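Local coordinates for putative diflavin flavoprotein A 5 (Nostoc sp. PCC 7120, PDB 4FEK), which probably carries electrons from NADH to oxygen, reducing it to water, and is represented here by its N-terminal zinc metallo-hydrolase-type section, at residues S27-E32 with V60-K65; K19-R24 with Q72-L77; N91-F96 with A120-D125. One frame throughout, in Å; residues are numbered along the deposited sequence.

Interaction 1 (S27-E32 with V60-K65); sequences SRLRFE and VESFMK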
loop_
_atom_site.group_PDB
_atom_site.type_symbol
_atom_site.label_atom_id
_atom_site.label_comp_id
_atom_site.label_asym_id
_atom_site.label_seq_id
_atom_site.Cartn_x
_atom_site.Cartn_y
_atom_site.Cartn_z
ATOM N N SER A 27 11.272 8.912 -13.505
ATOM C CA SER A 27 11.741 10.161 -12.901
ATOM C C SER A 27 10.938 10.449 -11.639
ATOM O O SER A 27 9.889 9.828 -11.408
ATOM C CB SER A 27 11.595 11.315 -13.897
ATOM O OG SER A 27 10.255 11.395 -14.356
ATOM N N ARG A 28 11.440 11.372 -10.816
ATOM C CA ARG A 28 10.810 11.695 -9.534
ATOM C C ARG A 28 9.352 12.116 -9.744
ATOM O O ARG A 28 9.007 12.694 -10.779
ATOM C CB ARG A 28 11.578 12.810 -8.824
ATOM C CG ARG A 28 11.426 14.163 -9.440
ATOM C CD ARG A 28 12.750 14.608 -10.022
ATOM N NE ARG A 28 12.616 14.781 -11.444
ATOM C CZ ARG A 28 13.627 14.875 -12.296
ATOM N NH1 ARG A 28 14.887 14.809 -11.874
ATOM N NH2 ARG A 28 13.359 15.030 -13.582
ATOM N N LEU A 29 8.505 11.808 -8.773
ATOM C CA LEU A 29 7.125 12.280 -8.797
ATOM C C LEU A 29 7.067 13.671 -8.190
ATOM O O LEU A 29 6.230 14.482 -8.565
ATOM C CB LEU A 29 6.219 11.350 -7.995
ATOM C CG LEU A 29 5.859 10.009 -8.621
ATOM C CD1 LEU A 29 4.898 9.241 -7.712
ATOM C CD2 LEU A 29 5.260 10.243 -9.984
ATOM N N ARG A 30 7.963 13.925 -7.243
ATOM C CA ARG A 30 8.024 15.201 -6.535
ATOM C C ARG A 30 9.484 15.628 -6.372
ATOM O O ARG A 30 10.367 14.793 -6.382
ATOM C CB ARG A 30 7.389 15.053 -5.151
ATOM C CG ARG A 30 5.888 14.807 -5.176
ATOM C CD ARG A 30 5.178 15.958 -5.870
ATOM N NE ARG A 30 3.912 15.554 -6.472
ATOM C CZ ARG A 30 3.273 16.249 -7.410
ATOM N NH1 ARG A 30 3.782 17.389 -7.863
ATOM N NH2 ARG A 30 2.125 15.803 -7.903
ATOM N N PHE A 31 9.735 16.922 -6.211
ATOM C CA PHE A 31 11.091 17.398 -5.943
ATOM C C PHE A 31 11.403 17.297 -4.455
ATOM O O PHE A 31 11.537 18.310 -3.763
ATOM C CB PHE A 31 11.252 18.822 -6.451
ATOM C CG PHE A 31 11.095 18.942 -7.944
ATOM C CD1 PHE A 31 12.151 18.642 -8.786
ATOM C CD2 PHE A 31 9.888 19.330 -8.503
ATOM C CE1 PHE A 31 12.019 18.738 -10.160
ATOM C CE2 PHE A 31 9.750 19.426 -9.881
ATOM C CZ PHE A 31 10.817 19.130 -10.708
ATOM N N GLU A 32 11.521 16.072 -3.960
ATOM C CA GLU A 32 11.617 15.832 -2.519
ATOM C C GLU A 32 12.713 14.832 -2.249
ATOM O O GLU A 32 13.117 14.104 -3.155
ATOM C CB GLU A 32 10.294 15.284 -1.975
ATOM C CG GLU A 32 9.084 16.201 -2.179
ATOM C CD GLU A 32 9.303 17.622 -1.661
ATOM O OE1 GLU A 32 9.995 17.794 -0.634
ATOM O OE2 GLU A 32 8.778 18.574 -2.284
ATOM N N VAL A 60 -1.778 8.031 -6.651
ATOM C CA VAL A 60 -2.013 9.485 -6.650
ATOM C C VAL A 60 -2.466 9.982 -8.011
ATOM O O VAL A 60 -2.349 9.252 -9.001
ATOM C CB VAL A 60 -0.742 10.259 -6.267
ATOM C CG1 VAL A 60 -0.297 9.877 -4.852
ATOM C CG2 VAL A 60 0.361 10.012 -7.286
ATOM N N GLU A 61 -2.947 11.233 -8.061
ATOM C CA GLU A 61 -3.490 11.811 -9.304
ATOM C C GLU A 61 -2.533 11.681 -10.490
ATOM O O GLU A 61 -2.955 11.489 -11.636
ATOM C CB GLU A 61 -3.900 13.288 -9.116
ATOM C CG GLU A 61 -4.446 13.924 -10.413
ATOM C CD GLU A 61 -5.160 15.246 -10.207
ATOM O OE1 GLU A 61 -4.876 15.936 -9.207
ATOM O OE2 GLU A 61 -6.014 15.591 -11.054
ATOM N N SER A 62 -1.238 11.747 -10.201
ATOM C CA SER A 62 -0.218 11.749 -11.242
ATOM C C SER A 62 -0.266 10.484 -12.105
ATOM O O SER A 62 0.063 10.509 -13.301
ATOM C CB SER A 62 1.166 11.922 -10.607
ATOM O OG SER A 62 2.181 11.840 -11.589
ATOM N N PHE A 63 -0.699 9.386 -11.493
ATOM C CA PHE A 63 -0.803 8.085 -12.161
ATOM C C PHE A 63 -2.263 7.716 -12.484
ATOM O O PHE A 63 -2.532 6.642 -13.024
ATOM C CB PHE A 63 -0.266 7.000 -11.240
ATOM C CG PHE A 63 1.231 6.912 -11.189
ATOM C CD1 PHE A 63 1.982 6.825 -12.354
ATOM C CD2 PHE A 63 1.886 6.853 -9.963
ATOM C CE1 PHE A 63 3.362 6.699 -12.300
ATOM C CE2 PHE A 63 3.275 6.741 -9.907
ATOM C CZ PHE A 63 4.002 6.660 -11.086
HETATM N N MSE A 64 -3.195 8.599 -12.142
HETATM C CA MSE A 64 -4.620 8.270 -12.181
HETATM C C MSE A 64 -5.096 7.734 -13.518
HETATM O O MSE A 64 -5.743 6.682 -13.571
HETATM C CB MSE A 64 -5.463 9.491 -11.832
HETATM C CG MSE A 64 -6.952 9.284 -12.041
HETATM SE SE MSE A 64 -7.962 10.913 -11.621
HETATM C CE MSE A 64 -7.176 12.126 -12.945
ATOM N N LYS A 65 -4.785 8.462 -14.585
ATOM C CA LYS A 65 -5.273 8.099 -15.913
ATOM C C LYS A 65 -4.773 6.740 -16.375
ATOM O O LYS A 65 -5.570 5.895 -16.775
ATOM C CB LYS A 65 -4.932 9.161 -16.958
ATOM C CG LYS A 65 -5.491 8.817 -18.341
ATOM C CD LYS A 65 -5.048 9.820 -19.411
ATOM C CE LYS A 65 -5.709 9.548 -20.756
ATOM N NZ LYS A 65 -7.164 9.885 -20.778
HETATM O O HOH W 1 -0.219 13.470 -7.803
#
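L29 meets S62 and F63 in a small apolar contact, with a weak water bridge beside it, where the loop between strands 18-25 and 41-49 folds over the beginning of helix 61-74. One leucine side chain does most of the work. Its CG stands beside the backbone N, anti to the carbonyl carbon (chi1 -75°), and the next bond is extended, which carries both methyls across the gap. L29 CD1 lies 3.7 Å from CE2 of F63, approaching the ring obliquely, while L29 CD2 sits 4.0 Å from CZ of the same ring. The two side chains lie roughly perpendicular, and the leucine fork meets the CE2-CZ end of the ring. L29 CD2 also comes within 3.8 Å of OG of S62, a plain van der Waals approach.

R30 reaches the helix through a single water. That water lies in the plane of its guanidinium, at the edge, and accepts a weak hydrogen bond from R30 NH2 at 3.3 Å. The same water accepts a firmer one, 3.1 Å long, from the backbone N of S62, giving that amide at the start of the helix an acceptor. Just beyond it, F63 N bonds to V60 O at 3.0 Å as the chain turns into the helix.

Behind the contact, F63 rests on A23 and S25 of strand 18-25 and on S43 of strand 41-49, while L29 also touches Y35 and T41. The arrangement belongs to the layered alpha/beta architecture of the metallo-beta-lactamase fold: helix 61-74 lies against the sheet as the connection between the parallel strands 53-56 and 80-84, a beta-alpha-beta crossover, and the loop covers its first turn.

Interaction 2 (K19-R24 with Q72-L77); sequences KVLRAR and QQTVNL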
loop_
_atom_site.group_PDB
_atom_site.type_symbol
_atom_site.label_atom_id
_atom_site.label_comp_id
_atom_site.label_asym_id
_atom_site.label_seq_id
_atom_site.Cartn_x
_atom_site.Cartn_y
_atom_site.Cartn_z
ATOM N N LYS A 19 -3.467 -9.998 -8.305
ATOM C CA LYS A 19 -2.599 -9.309 -9.252
ATOM C C LYS A 19 -2.090 -7.990 -8.678
ATOM O O LYS A 19 -2.783 -7.362 -7.865
ATOM C CB LYS A 19 -3.358 -8.961 -10.532
ATOM C CG LYS A 19 -3.887 -10.187 -11.280
ATOM C CD LYS A 19 -4.585 -9.766 -12.577
ATOM C CE LYS A 19 -4.934 -11.002 -13.425
ATOM N NZ LYS A 19 -5.964 -10.685 -14.464
ATOM N N VAL A 20 -0.909 -7.576 -9.133
ATOM C CA VAL A 20 -0.379 -6.238 -8.832
ATOM C C VAL A 20 -0.492 -5.412 -10.100
ATOM O O VAL A 20 -0.358 -5.957 -11.210
ATOM C CB VAL A 20 1.094 -6.265 -8.294
ATOM C CG1 VAL A 20 2.072 -6.892 -9.305
ATOM C CG2 VAL A 20 1.576 -4.833 -7.931
ATOM N N LEU A 21 -0.817 -4.125 -9.930
ATOM C CA LEU A 21 -0.641 -3.122 -10.962
ATOM C C LEU A 21 0.423 -2.160 -10.454
ATOM O O LEU A 21 0.190 -1.475 -9.466
ATOM C CB LEU A 21 -1.951 -2.345 -11.195
ATOM C CG LEU A 21 -3.055 -3.061 -11.986
ATOM C CD1 LEU A 21 -3.726 -4.120 -11.120
ATOM C CD2 LEU A 21 -4.084 -2.059 -12.527
ATOM N N ARG A 22 1.594 -2.139 -11.089
ATOM C CA ARG A 22 2.657 -1.205 -10.687
ATOM C C ARG A 22 2.678 -0.037 -11.656
ATOM O O ARG A 22 3.020 -0.203 -12.831
ATOM C CB ARG A 22 4.028 -1.886 -10.716
ATOM C CG ARG A 22 4.103 -3.229 -10.010
ATOM C CD ARG A 22 5.485 -3.837 -10.290
ATOM N NE ARG A 22 6.490 -3.279 -9.422
ATOM C CZ ARG A 22 7.732 -2.927 -9.750
ATOM N NH1 ARG A 22 8.217 -3.029 -10.976
ATOM N NH2 ARG A 22 8.504 -2.439 -8.803
ATOM N N ALA A 23 2.264 1.124 -11.187
ATOM C CA ALA A 23 2.326 2.333 -11.989
ATOM C C ALA A 23 3.751 2.811 -11.867
ATOM O O ALA A 23 4.231 3.045 -10.753
ATOM C CB ALA A 23 1.391 3.364 -11.431
ATOM N N ARG A 24 4.427 2.956 -12.998
ATOM C CA ARG A 24 5.866 3.197 -12.987
ATOM C C ARG A 24 6.221 4.578 -13.493
ATOM O O ARG A 24 5.605 5.084 -14.446
ATOM C CB ARG A 24 6.600 2.129 -13.815
ATOM C CG ARG A 24 6.351 0.712 -13.339
ATOM C CD ARG A 24 7.332 -0.252 -13.955
ATOM N NE ARG A 24 7.218 -0.293 -15.410
ATOM C CZ ARG A 24 8.091 -0.893 -16.213
ATOM N NH1 ARG A 24 9.146 -1.521 -15.709
ATOM N NH2 ARG A 24 7.910 -0.857 -17.527
ATOM N N GLN A 72 -9.319 -1.007 -15.746
ATOM C CA GLN A 72 -10.441 -1.341 -16.628
ATOM C C GLN A 72 -10.140 -2.533 -17.525
ATOM O O GLN A 72 -11.037 -3.288 -17.883
ATOM C CB GLN A 72 -10.824 -0.145 -17.505
ATOM C CG GLN A 72 -12.082 0.564 -17.065
ATOM C CD GLN A 72 -12.632 1.520 -18.128
ATOM O OE1 GLN A 72 -12.073 1.656 -19.216
ATOM N NE2 GLN A 72 -13.728 2.193 -17.800
ATOM N N GLN A 73 -8.878 -2.706 -17.888
ATOM C CA GLN A 73 -8.489 -3.855 -18.689
ATOM C C GLN A 73 -8.368 -5.122 -17.859
ATOM O O GLN A 73 -8.389 -6.213 -18.407
ATOM C CB GLN A 73 -7.199 -3.571 -19.466
ATOM C CG GLN A 73 -7.354 -2.415 -20.464
ATOM C CD GLN A 73 -6.044 -1.996 -21.117
ATOM O OE1 GLN A 73 -4.978 -2.538 -20.813
ATOM N NE2 GLN A 73 -6.120 -1.020 -22.022
ATOM N N THR A 74 -8.274 -4.982 -16.538
ATOM C CA THR A 74 -8.063 -6.126 -15.666
ATOM C C THR A 74 -9.341 -6.621 -14.987
ATOM O O THR A 74 -9.540 -7.814 -14.788
ATOM C CB THR A 74 -7.056 -5.774 -14.546
ATOM O OG1 THR A 74 -5.913 -5.132 -15.119
ATOM C CG2 THR A 74 -6.634 -7.019 -13.794
ATOM N N VAL A 75 -10.188 -5.696 -14.578
ATOM C CA VAL A 75 -11.389 -6.067 -13.847
ATOM C C VAL A 75 -12.593 -5.296 -14.376
ATOM O O VAL A 75 -12.456 -4.201 -14.932
ATOM C CB VAL A 75 -11.241 -5.801 -12.324
ATOM C CG1 VAL A 75 -9.860 -6.204 -11.827
ATOM C CG2 VAL A 75 -11.458 -4.364 -12.017
ATOM N N ASN A 76 -13.776 -5.870 -14.186
ATOM C CA ASN A 76 -15.021 -5.218 -14.548
ATOM C C ASN A 76 -15.387 -4.312 -13.397
ATOM O O ASN A 76 -15.698 -4.793 -12.303
ATOM C CB ASN A 76 -16.111 -6.283 -14.767
ATOM C CG ASN A 76 -17.455 -5.693 -15.154
ATOM O OD1 ASN A 76 -17.678 -4.485 -15.070
ATOM N ND2 ASN A 76 -18.373 -6.561 -15.575
ATOM N N LEU A 77 -15.358 -3.004 -13.628
ATOM C CA LEU A 77 -15.558 -2.056 -12.538
ATOM C C LEU A 77 -16.954 -2.158 -11.925
ATOM O O LEU A 77 -17.179 -1.727 -10.794
ATOM C CB LEU A 77 -15.244 -0.619 -12.974
ATOM C CG LEU A 77 -13.793 -0.379 -13.415
ATOM C CD1 LEU A 77 -13.449 1.092 -13.377
ATOM C CD2 LEU A 77 -12.823 -1.151 -12.567
#
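K19 and T74 reach toward each other tip to tip, the lysine from strand 18-25 and the threonine from the last turn of helix 61-74. Their CA atoms are 9.0 Å apart, so the side chains have to span the gap. K19 does so with a chain that is extended beyond CG, and its CD atom comes to 3.6 Å from CG2 of T74. The lysine end passes the same methyl, with K19 NZ 3.8 Å from T74 CG2; this is contact with the carbon branch, and no hydrogen bond joins the two residues.

The division of labour at T74 follows from its first torsion. With chi1 at -48°, CG2 lies anti to the backbone N and is presented to the lysine, whereas OG1 sits beside the backbone N and gives its hydrogen bond to the carbonyl O of A70, one turn back in the helix. L21, two residues further along the strand, takes a looser part, its CD2 being 4.4 Å from OG1 of T74.

Around this meeting the strand is held in the sheet by backbone hydrogen bonds between K19 and V47 and between L21 and S45. L21 packs on V9 and V11 of strand 8-15 and on Y67 and A70 of helix 61-74, and V75, just past the helix, touches V47 of strand 41-49.

Interaction 3 (N91-F96 with A120-D125); sequences NRIPTF and AAFPDD. With PO4 (phosphate ion), chain E.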
loop_
_atom_site.group_PDB
_atom_site.type_symbol
_atom_site.label_atom_id
_atom_site.label_comp_id
_atom_site.label_asym_id
_atom_site.label_seq_id
_atom_site.Cartn_x
_atom_site.Cartn_y
_atom_site.Cartn_z
ATOM N N ASN A 91 -3.815 13.910 -2.019
ATOM C CA ASN A 91 -3.485 13.806 -3.440
ATOM C C ASN A 91 -4.021 12.515 -4.100
ATOM O O ASN A 91 -3.831 12.290 -5.292
ATOM C CB ASN A 91 -1.992 14.000 -3.687
ATOM C CG ASN A 91 -1.158 12.983 -2.951
ATOM O OD1 ASN A 91 -1.697 12.041 -2.369
ATOM N ND2 ASN A 91 0.165 13.161 -2.970
ATOM N N ARG A 92 -4.703 11.676 -3.321
ATOM C CA ARG A 92 -5.366 10.499 -3.877
ATOM C C ARG A 92 -6.841 10.773 -4.159
ATOM O O ARG A 92 -7.507 9.962 -4.801
ATOM C CB ARG A 92 -5.273 9.326 -2.916
ATOM C CG ARG A 92 -3.874 9.106 -2.359
ATOM C CD ARG A 92 -3.196 7.954 -3.041
ATOM N NE ARG A 92 -1.828 7.755 -2.552
ATOM C CZ ARG A 92 -1.210 6.584 -2.529
ATOM N NH1 ARG A 92 -1.847 5.489 -2.947
ATOM N NH2 ARG A 92 0.038 6.502 -2.082
ATOM N N ILE A 93 -7.347 11.893 -3.651
ATOM C CA ILE A 93 -8.770 12.211 -3.796
ATOM C C ILE A 93 -9.259 12.175 -5.256
ATOM O O ILE A 93 -10.305 11.583 -5.531
ATOM C CB ILE A 93 -9.156 13.543 -3.118
ATOM C CG1 ILE A 93 -8.912 13.460 -1.613
ATOM C CG2 ILE A 93 -10.618 13.900 -3.425
ATOM C CD1 ILE A 93 -9.635 12.315 -0.964
ATOM N N PRO A 94 -8.511 12.801 -6.194
ATOM C CA PRO A 94 -8.993 12.727 -7.585
ATOM C C PRO A 94 -9.127 11.291 -8.109
ATOM O O PRO A 94 -10.065 10.986 -8.847
ATOM C CB PRO A 94 -7.924 13.497 -8.368
ATOM C CG PRO A 94 -7.376 14.491 -7.352
ATOM C CD PRO A 94 -7.387 13.755 -6.045
ATOM N N THR A 95 -8.223 10.404 -7.718
ATOM C CA THR A 95 -8.349 9.002 -8.106
ATOM C C THR A 95 -9.586 8.334 -7.480
ATOM O O THR A 95 -10.278 7.560 -8.141
ATOM C CB THR A 95 -7.063 8.188 -7.763
ATOM O OG1 THR A 95 -5.908 8.922 -8.193
ATOM C CG2 THR A 95 -7.084 6.824 -8.462
ATOM N N PHE A 96 -9.852 8.629 -6.203
ATOM C CA PHE A 96 -11.046 8.108 -5.535
ATOM C C PHE A 96 -12.297 8.636 -6.238
ATOM O O PHE A 96 -13.280 7.913 -6.395
ATOM C CB PHE A 96 -11.109 8.550 -4.071
ATOM C CG PHE A 96 -9.989 8.017 -3.222
ATOM C CD1 PHE A 96 -9.214 6.955 -3.654
ATOM C CD2 PHE A 96 -9.722 8.582 -1.983
ATOM C CE1 PHE A 96 -8.180 6.462 -2.862
ATOM C CE2 PHE A 96 -8.685 8.100 -1.195
ATOM C CZ PHE A 96 -7.923 7.040 -1.635
ATOM N N ALA A 120 -15.338 14.108 4.370
ATOM C CA ALA A 120 -15.145 15.537 4.157
ATOM C C ALA A 120 -14.690 15.853 2.732
ATOM O O ALA A 120 -15.011 16.918 2.203
ATOM C CB ALA A 120 -14.167 16.106 5.173
ATOM N N ALA A 121 -13.950 14.936 2.108
ATOM C CA ALA A 121 -13.499 15.137 0.731
ATOM C C ALA A 121 -14.631 14.974 -0.275
ATOM O O ALA A 121 -14.529 15.434 -1.410
ATOM C CB ALA A 121 -12.350 14.188 0.389
ATOM N N PHE A 122 -15.700 14.301 0.137
ATOM C CA PHE A 122 -16.859 14.078 -0.729
ATOM C C PHE A 122 -18.125 14.508 -0.002
ATOM O O PHE A 122 -19.012 13.687 0.245
ATOM C CB PHE A 122 -16.940 12.612 -1.117
ATOM C CG PHE A 122 -15.769 12.151 -1.932
ATOM C CD1 PHE A 122 -15.791 12.246 -3.310
ATOM C CD2 PHE A 122 -14.635 11.656 -1.319
ATOM C CE1 PHE A 122 -14.707 11.836 -4.064
ATOM C CE2 PHE A 122 -13.551 11.244 -2.066
ATOM C CZ PHE A 122 -13.587 11.336 -3.440
ATOM N N PRO A 123 -18.204 15.802 0.340
ATOM C CA PRO A 123 -19.189 16.329 1.291
ATOM C C PRO A 123 -20.625 16.230 0.783
ATOM O O PRO A 123 -21.527 15.982 1.583
ATOM C CB PRO A 123 -18.765 17.792 1.453
ATOM C CG PRO A 123 -18.120 18.130 0.157
ATOM C CD PRO A 123 -17.423 16.878 -0.295
ATOM N N ASP A 124 -20.827 16.414 -0.517
ATOM C CA ASP A 124 -22.160 16.286 -1.104
ATOM C C ASP A 124 -22.276 14.968 -1.864
ATOM O O ASP A 124 -22.757 14.914 -2.996
ATOM C CB ASP A 124 -22.486 17.483 -1.999
ATOM C CG ASP A 124 -21.335 17.861 -2.904
ATOM O OD1 ASP A 124 -20.195 17.423 -2.623
ATOM O OD2 ASP A 124 -21.568 18.599 -3.886
ATOM N N ASP A 125 -21.804 13.914 -1.209
ATOM C CA ASP A 125 -21.882 12.548 -1.694
ATOM C C ASP A 125 -22.174 11.722 -0.455
ATOM O O ASP A 125 -21.754 12.096 0.642
ATOM C CB ASP A 125 -20.533 12.118 -2.264
ATOM C CG ASP A 125 -20.525 12.039 -3.773
ATOM O OD1 ASP A 125 -21.452 11.426 -4.350
ATOM O OD2 ASP A 125 -19.580 12.584 -4.382
HETATM P P PO4 E . 1.026 9.960 -0.947
HETATM O O1 PO4 E . -0.342 9.896 -1.637
HETATM O O2 PO4 E . 1.609 11.299 -1.254
HETATM O O3 PO4 E . 0.759 9.816 0.524
HETATM O O4 PO4 E . 1.888 8.858 -1.514
#
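I93 and A121 mark the closest backbone approach, with CA atoms 7.2 Å apart where the first turn of helix 93-102 faces the end of helix 112-121. The contact is apolar. I93 CD1 lies 3.6 Å from CB of A121, and its other branch, CG2, is 3.9 Å from CZ of F122; the isoleucine thus straddles two successive residues. I93 and F122 run antiparallel as they pass, the CG2 branch meeting the ring's rim. F122, the first residue to leave the helical conformation, sends its ring back to helix 93-102, where CZ comes to 3.8 Å from CB of F96. The carbonyl O of I93 lies near the plane of the F122 ring, at its edge. F122 also touches K97 and L100, extending its seat along the same helix.

The other side of residues 91-96 faces a phosphate ion, probably from the crystallisation liquor. R92 bends at chi2 (-103°) and offers it the edge of its guanidinium: NE bonds to phosphate O1 at 2.8 Å, almost straight at 176°, and NH2 to O4 at 3.0 Å. These bonds, together with one of 2.9 Å from N91 ND2 to phosphate O2, limit how the ion can turn; NH1 of R92 is spoken for by the carbonyl O of P58. H87, S89 and K174 complete the grip.

H87, S89, N91 and R92 occupy the spacing of the His-x-Glu-x-Asp-His motif that binds iron in canonical flavodiiron proteins. The phosphate therefore probably sits at or near where flavodiiron proteins hold their diiron centre, in the metal site of the metallo-beta-lactamase fold, and the helix that follows this loop packs through I93 and F96 against A121 and F122, where helix 112-121 ends.

Helix 61-74 unites interactions 1 and 2, whose centres are 18 Å apart: they use its two ends, and F63 CG packs 3.6 Å from CB of A23 in the strand of interaction 2. In sequence, both segments of interaction 1 fall between the two that interaction 2 brings together. Interaction 3 follows both, yet it touches interaction 1, with a probable hydrogen bond of 3.1 Å between E61 N and N91 O. There V60 CG1 also lies 3.5 Å from NE of R92, so V60, just ahead of helix 61-74, packs on an arginine that binds the phosphate. Interaction 2 does not touch interaction 3: their centres are 21 Å apart and their nearest atoms about 9 Å.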